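Local coordinates for protein BH2851 (Bacillus halodurans, PDB 2GFG) that is of unproven function but, as a CYTH-family barrel protein and putative adenylate cyclase, probably binds a triphosphate-containing substrate, at residues G3-I8 / E78-L83; Y149-E154 / V163-I168; D45-K50 / S110-Q115. All blocks are in the same frame, centred on the assembly; numbering follows the deposited sequence.

Contact 1. Residues G3-I8 / E78-L83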
loop_
_atom_site.group_PDB
_atom_site.type_symbol
_atom_site.label_atom_id
_atom_site.label_comp_id
_atom_site.label_asym_id
_atom_site.label_seq_id
_atom_site.Cartn_x
_atom_site.Cartn_y
_atom_site.Cartn_z
ATOM N N GLY A 3 -2.167 -4.382 -15.919
ATOM C CA GLY A 3 -1.104 -4.875 -15.026
ATOM C C GLY A 3 -0.274 -3.757 -14.405
ATOM O O GLY A 3 0.155 -3.864 -13.255
ATOM N N LYS A 4 -0.034 -2.693 -15.175
ATOM C CA LYS A 4 0.771 -1.557 -14.706
ATOM C C LYS A 4 -0.093 -0.319 -14.536
ATOM O O LYS A 4 -1.043 -0.116 -15.280
ATOM C CB LYS A 4 1.906 -1.275 -15.680
ATOM C CG LYS A 4 2.868 -2.443 -15.855
ATOM C CD LYS A 4 4.021 -2.079 -16.766
ATOM C CE LYS A 4 4.894 -3.285 -17.076
ATOM N NZ LYS A 4 4.183 -4.299 -17.894
ATOM N N GLU A 5 0.219 0.492 -13.526
ATOM C CA GLU A 5 -0.527 1.736 -13.294
ATOM C C GLU A 5 0.270 2.771 -12.527
ATOM O O GLU A 5 1.201 2.438 -11.782
ATOM C CB GLU A 5 -1.846 1.443 -12.569
ATOM C CG GLU A 5 -1.699 0.734 -11.237
ATOM C CD GLU A 5 -3.036 0.391 -10.619
ATOM O OE1 GLU A 5 -3.907 -0.148 -11.340
ATOM O OE2 GLU A 5 -3.222 0.659 -9.410
ATOM N N ILE A 6 -0.072 4.037 -12.757
ATOM C CA ILE A 6 0.560 5.148 -12.083
ATOM C C ILE A 6 -0.251 5.494 -10.846
ATOM O O ILE A 6 -1.455 5.740 -10.931
ATOM C CB ILE A 6 0.666 6.401 -13.011
ATOM C CG1 ILE A 6 1.337 6.034 -14.354
ATOM C CG2 ILE A 6 1.432 7.521 -12.318
ATOM C CD1 ILE A 6 2.739 5.412 -14.221
ATOM N N GLU A 7 0.421 5.498 -9.695
ATOM C CA GLU A 7 -0.213 5.767 -8.415
ATOM C C GLU A 7 0.079 7.217 -7.970
ATOM O O GLU A 7 1.223 7.558 -7.673
ATOM C CB GLU A 7 0.298 4.766 -7.366
ATOM C CG GLU A 7 -0.308 4.925 -5.964
ATOM C CD GLU A 7 0.070 3.773 -5.032
ATOM O OE1 GLU A 7 -0.294 2.614 -5.339
ATOM O OE2 GLU A 7 0.722 4.030 -3.992
ATOM N N ILE A 8 -0.952 8.075 -8.041
ATOM C CA ILE A 8 -0.900 9.440 -7.482
ATOM C C ILE A 8 -1.693 9.419 -6.162
ATOM O O ILE A 8 -2.914 9.267 -6.170
ATOM C CB ILE A 8 -1.533 10.491 -8.430
ATOM C CG1 ILE A 8 -1.045 10.306 -9.894
ATOM C CG2 ILE A 8 -1.255 11.925 -7.915
ATOM C CD1 ILE A 8 0.404 10.597 -10.111
ATOM N N GLU A 78 3.323 1.316 -10.478
ATOM C CA GLU A 78 2.897 0.105 -9.809
ATOM C C GLU A 78 2.750 -1.020 -10.833
ATOM O O GLU A 78 1.990 -0.897 -11.790
ATOM C CB GLU A 78 1.569 0.339 -9.098
ATOM C CG GLU A 78 1.279 -0.666 -8.008
ATOM C CD GLU A 78 -0.082 -0.458 -7.370
ATOM O OE1 GLU A 78 -1.087 -0.629 -8.068
ATOM O OE2 GLU A 78 -0.140 -0.173 -6.165
ATOM N N THR A 79 3.533 -2.082 -10.661
ATOM C CA THR A 79 3.459 -3.259 -11.525
ATOM C C THR A 79 2.811 -4.393 -10.753
ATOM O O THR A 79 3.375 -4.882 -9.762
ATOM C CB THR A 79 4.855 -3.680 -12.015
ATOM O OG1 THR A 79 5.473 -2.577 -12.669
ATOM C CG2 THR A 79 4.765 -4.860 -12.994
ATOM N N ASN A 80 1.610 -4.796 -11.200
ATOM C CA ASN A 80 0.814 -5.821 -10.521
ATOM C C ASN A 80 0.815 -7.141 -11.301
ATOM O O ASN A 80 0.777 -7.145 -12.545
ATOM C CB ASN A 80 -0.633 -5.334 -10.350
ATOM C CG ASN A 80 -0.735 -4.082 -9.491
ATOM O OD1 ASN A 80 -0.226 -4.043 -8.363
ATOM N ND2 ASN A 80 -1.437 -3.077 -9.994
ATOM N N GLN A 81 0.839 -8.257 -10.571
ATOM C CA GLN A 81 0.766 -9.594 -11.183
ATOM C C GLN A 81 -0.008 -10.537 -10.275
ATOM O O GLN A 81 0.314 -10.663 -9.097
ATOM C CB GLN A 81 2.168 -10.137 -11.425
ATOM C CG GLN A 81 2.236 -11.461 -12.201
ATOM C CD GLN A 81 3.657 -11.999 -12.295
ATOM O OE1 GLN A 81 4.633 -11.234 -12.236
ATOM N NE2 GLN A 81 3.786 -13.313 -12.404
ATOM N N THR A 82 -1.031 -11.191 -10.830
ATOM C CA THR A 82 -1.822 -12.182 -10.096
ATOM C C THR A 82 -1.006 -13.441 -9.865
ATOM O O THR A 82 -0.307 -13.906 -10.762
ATOM C CB THR A 82 -3.110 -12.572 -10.872
ATOM O OG1 THR A 82 -3.868 -11.404 -11.167
ATOM C CG2 THR A 82 -3.992 -13.560 -10.045
ATOM N N LEU A 83 -1.105 -13.989 -8.653
ATOM C CA LEU A 83 -0.447 -15.253 -8.297
ATOM C C LEU A 83 -1.476 -16.251 -7.839
ATOM O O LEU A 83 -2.515 -15.876 -7.315
ATOM C CB LEU A 83 0.546 -15.044 -7.163
ATOM C CG LEU A 83 1.680 -14.057 -7.328
ATOM C CD1 LEU A 83 2.618 -14.179 -6.129
ATOM C CD2 LEU A 83 2.444 -14.277 -8.628
#
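Three glutamates converge on one face of an antiparallel strand pair, and their carboxylates sit unusually close. Glu5 and Glu78 form a hydrogen-bonded pair, and their side chains run alongside each other in the same direction. Glu5 CG lies in the crowded position between backbone N and carbonyl carbon (chi1 58°). Glu78 CG is anti to its own N, and its side chain is extended beyond CG. This brings Glu5 OE2 to 2.8 Å from Glu78 OE1, with the two carboxylate planes 22° apart. Glu7 crosses Glu78 obliquely, its carboxylate plane nearly perpendicular to that of Glu78. Glu7 OE1 comes within 2.9 Å of Glu78 OE2. Asn80 helps fix Glu78: its ND2 donates to Glu78 OE1 at 3.1 Å, from above the carboxylate plane. Asn80 OD1 is bonded to Thr67 OG1, so the amide is held at both ends. On the other face, Lys4 and Thr79 lie side by side. The backbone is joined by Glu5 N to Glu78 O (2.8 Å), Glu78 N to Glu5 O (2.7 Å) and Asn80 N to Gly3 O (2.7 Å). Glu7 OE2 forms a salt bridge with Lys69, and a long, weak ion pair links Glu78 OE2 to Arg56. Glu7 and Glu9 fit the two acidic positions of the ExExK signature of CYTH proteins, which in relatives helps to hold metal ions. No metal is modelled here, although an unidentified ligand lies about 4 Å from the Glu7 side chain. The short oxygen–oxygen approaches suggest that a proton may be shared, with a raised pKa; a bound cation could also neutralise the cluster.

Contact 2. Residues Y149-E154 / V163-I168. With EDO (1,2-ethanediol), chain H; EDO (1,2-ethanediol), chain I.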
loop_
_atom_site.group_PDB
_atom_site.type_symbol
_atom_site.label_atom_id
_atom_site.label_comp_id
_atom_site.label_asym_id
_atom_site.label_seq_id
_atom_site.Cartn_x
_atom_site.Cartn_y
_atom_site.Cartn_z
ATOM N N TYR A 149 -4.419 4.236 12.094
ATOM C CA TYR A 149 -5.522 4.616 11.218
ATOM C C TYR A 149 -5.040 5.642 10.227
ATOM O O TYR A 149 -4.211 6.495 10.562
ATOM C CB TYR A 149 -6.680 5.180 12.045
ATOM C CG TYR A 149 -7.150 4.253 13.135
ATOM C CD1 TYR A 149 -6.534 4.252 14.395
ATOM C CD2 TYR A 149 -8.181 3.343 12.904
ATOM C CE1 TYR A 149 -6.952 3.371 15.406
ATOM C CE2 TYR A 149 -8.609 2.461 13.904
ATOM C CZ TYR A 149 -7.986 2.473 15.146
ATOM O OH TYR A 149 -8.399 1.608 16.113
ATOM N N GLU A 150 -5.550 5.569 9.002
ATOM C CA GLU A 150 -5.057 6.412 7.920
ATOM C C GLU A 150 -6.134 6.684 6.870
ATOM O O GLU A 150 -6.883 5.786 6.485
ATOM C CB GLU A 150 -3.855 5.736 7.248
ATOM C CG GLU A 150 -2.991 6.677 6.400
ATOM C CD GLU A 150 -1.928 5.942 5.592
ATOM O OE1 GLU A 150 -1.848 4.697 5.682
ATOM O OE2 GLU A 150 -1.186 6.607 4.853
ATOM N N ILE A 151 -6.199 7.936 6.418
ATOM C CA ILE A 151 -7.026 8.318 5.281
ATOM C C ILE A 151 -6.091 8.625 4.116
ATOM O O ILE A 151 -4.984 9.133 4.328
ATOM C CB ILE A 151 -7.938 9.555 5.606
ATOM C CG1 ILE A 151 -9.008 9.730 4.537
ATOM C CG2 ILE A 151 -7.094 10.866 5.769
ATOM C CD1 ILE A 151 -10.041 10.810 4.878
ATOM N N GLU A 152 -6.485 8.221 2.899
ATOM C CA GLU A 152 -5.660 8.479 1.671
ATOM C C GLU A 152 -6.546 8.856 0.508
ATOM O O GLU A 152 -7.598 8.272 0.331
ATOM C CB GLU A 152 -4.848 7.233 1.264
ATOM C CG GLU A 152 -4.172 6.468 2.416
ATOM C CD GLU A 152 -3.990 4.986 2.112
ATOM O OE1 GLU A 152 -4.880 4.386 1.461
ATOM O OE2 GLU A 152 -2.993 4.409 2.572
ATOM N N PHE A 153 -6.074 9.772 -0.339
ATOM C CA PHE A 153 -6.790 10.119 -1.577
ATOM C C PHE A 153 -5.997 9.677 -2.796
ATOM O O PHE A 153 -4.841 10.037 -2.945
ATOM C CB PHE A 153 -7.065 11.614 -1.655
ATOM C CG PHE A 153 -7.813 12.017 -2.879
ATOM C CD1 PHE A 153 -9.142 11.659 -3.038
ATOM C CD2 PHE A 153 -7.177 12.703 -3.916
ATOM C CE1 PHE A 153 -9.839 12.002 -4.187
ATOM C CE2 PHE A 153 -7.879 13.047 -5.076
ATOM C CZ PHE A 153 -9.204 12.700 -5.203
ATOM N N GLU A 154 -6.645 8.889 -3.667
ATOM C CA GLU A 154 -6.041 8.418 -4.919
ATOM C C GLU A 154 -6.460 9.342 -6.066
ATOM O O GLU A 154 -7.627 9.373 -6.451
ATOM C CB GLU A 154 -6.477 6.974 -5.222
ATOM C CG GLU A 154 -5.969 5.925 -4.217
ATOM C CD GLU A 154 -6.510 4.499 -4.513
ATOM O OE1 GLU A 154 -7.744 4.330 -4.572
ATOM O OE2 GLU A 154 -5.689 3.556 -4.671
ATOM N N VAL A 163 -4.982 19.659 -4.403
ATOM C CA VAL A 163 -6.141 20.527 -4.183
ATOM C C VAL A 163 -7.286 19.752 -3.504
ATOM O O VAL A 163 -7.847 20.208 -2.507
ATOM C CB VAL A 163 -6.644 21.151 -5.519
ATOM C CG1 VAL A 163 -7.997 21.858 -5.328
ATOM C CG2 VAL A 163 -5.602 22.130 -6.078
ATOM N N THR A 164 -7.597 18.568 -4.035
ATOM C CA THR A 164 -8.688 17.753 -3.504
ATOM C C THR A 164 -8.407 17.275 -2.073
ATOM O O THR A 164 -9.298 17.293 -1.235
ATOM C CB THR A 164 -8.976 16.529 -4.404
ATOM O OG1 THR A 164 -9.234 16.972 -5.745
ATOM C CG2 THR A 164 -10.187 15.749 -3.889
ATOM N N PHE A 165 -7.162 16.867 -1.801
ATOM C CA PHE A 165 -6.806 16.355 -0.464
ATOM C C PHE A 165 -6.789 17.457 0.585
ATOM O O PHE A 165 -7.238 17.246 1.707
ATOM C CB PHE A 165 -5.464 15.631 -0.478
ATOM C CG PHE A 165 -5.205 14.823 0.774
ATOM C CD1 PHE A 165 -6.012 13.721 1.084
ATOM C CD2 PHE A 165 -4.177 15.175 1.661
ATOM C CE1 PHE A 165 -5.790 12.969 2.252
ATOM C CE2 PHE A 165 -3.958 14.434 2.822
ATOM C CZ PHE A 165 -4.779 13.325 3.118
ATOM N N GLN A 166 -6.263 18.628 0.223
ATOM C CA GLN A 166 -6.294 19.792 1.122
ATOM C C GLN A 166 -7.745 20.208 1.429
ATOM O O GLN A 166 -8.043 20.655 2.532
ATOM C CB GLN A 166 -5.510 20.973 0.529
ATOM C CG GLN A 166 -3.977 20.756 0.462
ATOM C CD GLN A 166 -3.358 20.473 1.823
ATOM O OE1 GLN A 166 -3.651 21.152 2.802
ATOM N NE2 GLN A 166 -2.504 19.451 1.887
ATOM N N GLU A 167 -8.633 20.040 0.441
ATOM C CA GLU A 167 -10.072 20.282 0.620
ATOM C C GLU A 167 -10.684 19.281 1.621
ATOM O O GLU A 167 -11.478 19.663 2.473
ATOM C CB GLU A 167 -10.802 20.211 -0.742
ATOM C CG GLU A 167 -12.341 20.381 -0.672
ATOM C CD GLU A 167 -13.095 19.055 -0.519
ATOM O OE1 GLU A 167 -12.900 18.153 -1.353
ATOM O OE2 GLU A 167 -13.931 18.953 0.402
ATOM N N ILE A 168 -10.301 18.005 1.500
ATOM C CA ILE A 168 -10.763 16.947 2.434
ATOM C C ILE A 168 -10.342 17.264 3.878
ATOM O O ILE A 168 -11.151 17.170 4.796
ATOM C CB ILE A 168 -10.223 15.529 2.021
ATOM C CG1 ILE A 168 -10.859 15.079 0.711
ATOM C CG2 ILE A 168 -10.511 14.465 3.134
ATOM C CD1 ILE A 168 -10.103 13.961 0.002
HETATM C C1 EDO H . -0.012 3.881 2.206
HETATM O O1 EDO H . 0.576 4.642 3.263
HETATM C C2 EDO H . 1.066 3.211 1.354
HETATM O O2 EDO H . 0.952 1.775 1.368
HETATM C C1 EDO I . -8.928 15.051 -8.657
HETATM O O1 EDO I . -10.231 15.014 -8.034
HETATM C C2 EDO I . -8.351 13.630 -8.828
HETATM O O2 EDO I . -6.926 13.667 -9.128
#
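A threonine methyl lying on a phenylalanine ring is the distinctive feature here. Thr164 CG2 forms a CH-pi contact with one face of Phe153, 3.8 Å from the ring centroid. It is offset toward the rim, so CZ is the closest ring atom. The methyl is anti to the backbone N. OG1 therefore sits beside that N, where it is bonded to His160 O and also accepts from O1 of a 1,2-ethanediol (chain I), probably from the crystallisation liquor. The same O1 lies at the edge of the Phe153 ring. Ile168 meets this ring too, its CD1 3.9 Å from Phe153 CD1. The Phe165 ring leans on the strand, CD1 lying 3.6 Å from Phe153 CB, and Ile151 CG2 approaches its edge. Ile151 CD1 and Ile168 CG2 close the packing at 4.1 Å. The five touching residues are all buried, and the contact is apolar. Segment 163-168 packs against segment 149-154, running roughly antiparallel to it. Glu150 and Glu152 extend from the other face of the strand, where both form salt bridges with Lys182 of helix 182-190. Phe165 reaches on to Arg10 and Thr12 of strand 4-14, while Thr164 and Ile168 touch Tyr131 of strand 117-131.

Contact 3. Residues D45-K50 / S110-Q115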
loop_
_atom_site.group_PDB
_atom_site.type_symbol
_atom_site.label_atom_id
_atom_site.label_comp_id
_atom_site.label_asym_id
_atom_site.label_seq_id
_atom_site.Cartn_x
_atom_site.Cartn_y
_atom_site.Cartn_z
ATOM N N ASP A 45 20.106 -5.932 3.609
ATOM C CA ASP A 45 20.620 -4.544 3.571
ATOM C C ASP A 45 19.567 -3.510 3.077
ATOM O O ASP A 45 19.889 -2.338 2.901
ATOM C CB ASP A 45 21.852 -4.469 2.687
ATOM C CG ASP A 45 21.529 -4.654 1.238
ATOM O OD1 ASP A 45 20.986 -5.726 0.887
ATOM O OD2 ASP A 45 21.787 -3.718 0.449
ATOM N N PHE A 46 18.343 -3.977 2.803
ATOM C CA PHE A 46 17.223 -3.106 2.401
ATOM C C PHE A 46 17.458 -2.404 1.031
ATOM O O PHE A 46 17.356 -1.175 0.924
ATOM C CB PHE A 46 16.900 -2.069 3.511
ATOM C CG PHE A 46 16.593 -2.689 4.859
ATOM C CD1 PHE A 46 15.283 -3.066 5.189
ATOM C CD2 PHE A 46 17.609 -2.884 5.806
ATOM C CE1 PHE A 46 14.991 -3.645 6.437
ATOM C CE2 PHE A 46 17.324 -3.460 7.065
ATOM C CZ PHE A 46 16.019 -3.837 7.378
ATOM N N GLN A 47 17.715 -3.207 -0.010
ATOM C CA GLN A 47 18.005 -2.665 -1.371
ATOM C C GLN A 47 16.799 -1.969 -2.020
ATOM O O GLN A 47 16.959 -0.932 -2.676
ATOM C CB GLN A 47 18.547 -3.763 -2.300
ATOM C CG GLN A 47 19.978 -4.173 -1.971
ATOM C CD GLN A 47 20.615 -5.088 -3.018
ATOM O OE1 GLN A 47 21.229 -6.105 -2.677
ATOM N NE2 GLN A 47 20.503 -4.707 -4.299
ATOM N N LEU A 48 15.599 -2.530 -1.835
ATOM C CA LEU A 48 14.379 -1.912 -2.385
ATOM C C LEU A 48 14.135 -0.533 -1.759
ATOM O O LEU A 48 13.750 0.410 -2.454
ATOM C CB LEU A 48 13.154 -2.814 -2.178
ATOM C CG LEU A 48 13.074 -4.079 -3.039
ATOM C CD1 LEU A 48 12.061 -5.078 -2.445
ATOM C CD2 LEU A 48 12.708 -3.736 -4.468
ATOM N N LYS A 49 14.392 -0.421 -0.455
ATOM C CA LYS A 49 14.249 0.853 0.261
ATOM C C LYS A 49 15.226 1.902 -0.317
ATOM O O LYS A 49 14.843 3.039 -0.567
ATOM C CB LYS A 49 14.505 0.657 1.776
ATOM C CG LYS A 49 13.718 1.614 2.692
ATOM C CD LYS A 49 14.350 2.987 2.782
ATOM C CE LYS A 49 13.561 3.897 3.711
ATOM N NZ LYS A 49 14.049 5.302 3.658
ATOM N N LYS A 50 16.467 1.477 -0.570
ATOM C CA LYS A 50 17.514 2.368 -1.121
ATOM C C LYS A 50 17.221 2.826 -2.562
ATOM O O LYS A 50 17.743 3.844 -3.004
ATOM C CB LYS A 50 18.883 1.682 -1.051
ATOM C CG LYS A 50 19.380 1.482 0.374
ATOM C CD LYS A 50 20.568 0.552 0.438
ATOM C CE LYS A 50 21.173 0.532 1.844
ATOM N NZ LYS A 50 22.341 -0.397 1.944
ATOM N N SER A 110 18.472 -4.235 -10.875
ATOM C CA SER A 110 19.661 -4.965 -10.338
ATOM C C SER A 110 19.442 -5.484 -8.896
ATOM O O SER A 110 20.385 -5.563 -8.095
ATOM C CB SER A 110 20.942 -4.102 -10.431
ATOM O OG SER A 110 21.346 -3.936 -11.779
ATOM N N ILE A 111 18.206 -5.886 -8.603
ATOM C CA ILE A 111 17.855 -6.458 -7.310
ATOM C C ILE A 111 18.179 -7.944 -7.341
ATOM O O ILE A 111 17.639 -8.665 -8.170
ATOM C CB ILE A 111 16.333 -6.294 -6.996
ATOM C CG1 ILE A 111 15.903 -4.822 -7.068
ATOM C CG2 ILE A 111 15.992 -6.896 -5.602
ATOM C CD1 ILE A 111 16.456 -3.939 -5.940
ATOM N N PRO A 112 19.086 -8.414 -6.442
ATOM C CA PRO A 112 19.342 -9.853 -6.388
ATOM C C PRO A 112 18.143 -10.599 -5.777
ATOM O O PRO A 112 17.897 -10.494 -4.576
ATOM C CB PRO A 112 20.579 -9.953 -5.491
ATOM C CG PRO A 112 20.504 -8.746 -4.620
ATOM C CD PRO A 112 19.902 -7.670 -5.457
ATOM N N ILE A 113 17.375 -11.290 -6.630
ATOM C CA ILE A 113 16.145 -12.003 -6.201
ATOM C C ILE A 113 16.437 -13.116 -5.178
ATOM O O ILE A 113 15.619 -13.375 -4.282
ATOM C CB ILE A 113 15.344 -12.577 -7.442
ATOM C CG1 ILE A 113 14.683 -11.429 -8.235
ATOM C CG2 ILE A 113 14.268 -13.597 -7.006
ATOM C CD1 ILE A 113 15.417 -11.042 -9.466
ATOM N N SER A 114 17.616 -13.732 -5.288
ATOM C CA SER A 114 18.066 -14.754 -4.321
ATOM C C SER A 114 18.262 -14.187 -2.893
ATOM O O SER A 114 18.340 -14.950 -1.931
ATOM C CB SER A 114 19.373 -15.382 -4.790
ATOM O OG SER A 114 20.437 -14.445 -4.719
ATOM N N GLN A 115 18.409 -12.857 -2.783
ATOM C CA GLN A 115 18.569 -12.188 -1.482
ATOM C C GLN A 115 17.241 -11.687 -0.886
ATOM O O GLN A 115 17.198 -11.291 0.286
ATOM C CB GLN A 115 19.554 -11.016 -1.608
ATOM C CG GLN A 115 20.962 -11.433 -2.014
ATOM C CD GLN A 115 21.614 -12.367 -1.000
ATOM O OE1 GLN A 115 22.028 -13.478 -1.340
ATOM N NE2 GLN A 115 21.650 -11.944 0.264
#
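Helix 101-108 ends in a Schellman motif, and the chain leaving it packs against the short helix 47-50. Ser110, with positive phi, is the C-prime residue of that motif. Its N bonds back to Arg107 O, and Ile111 N bonds to Leu106 O. Gln47, the first residue of the short helix, reaches across to the second segment. Its CB lies 4.2 Å from Ile111 CD1. CG is anti to the carbonyl carbon (chi1 -73°), and the chain is extended from there toward the proline. Gln47 CD then comes to 3.6 Å from Pro112 CD. The amide and the proline ring meet tip to tip. Gln47 OE1 approaches Pro112 CG at 3.4 Å, and Gln47 NE2 touches Pro112 CD at 3.2 Å, a tight fit. Ser110 O is 3.9 Å from Gln47 NE2, too far for a hydrogen bond. Across the contact, the amide meets the proline ring by packing alone; a crystal neighbour also touches Gln47. At the other end of Gln47, its backbone N bonds to Thr43 OG1, and Glu42 takes the next two amides, those of Leu48 and Lys49, so side chains satisfy the start of the helix. Leu48 and Ile111 form the buried part of the contact. Their side chains cross at about a right angle, with Leu48 CD2 4.0 Å from Ile111 CD1.

Overall arrangement
The three contacts belong to one CYTH domain built on a closed antiparallel barrel. Contact 1 joins strands 4-14 and 76-83 within the barrel wall. Contact 2 packs helix 158-171 on strand 146-155, the neighbour of strand 4-14, and its centre lies about 21 Å from that of contact 1. Contact 3 joins two peripheral elements, the short helix 47-50 and the loop before strand 117-131. Its centre is about 31 Å from that of contact 2, across the centre of the chain. Along the sequence, contacts 1 and 3 interleave, and contact 2 follows both. Contact 1 thus joins wall strands far apart in sequence, contact 2 seats a sequence-near helix on the wall, and contact 3 ties the periphery.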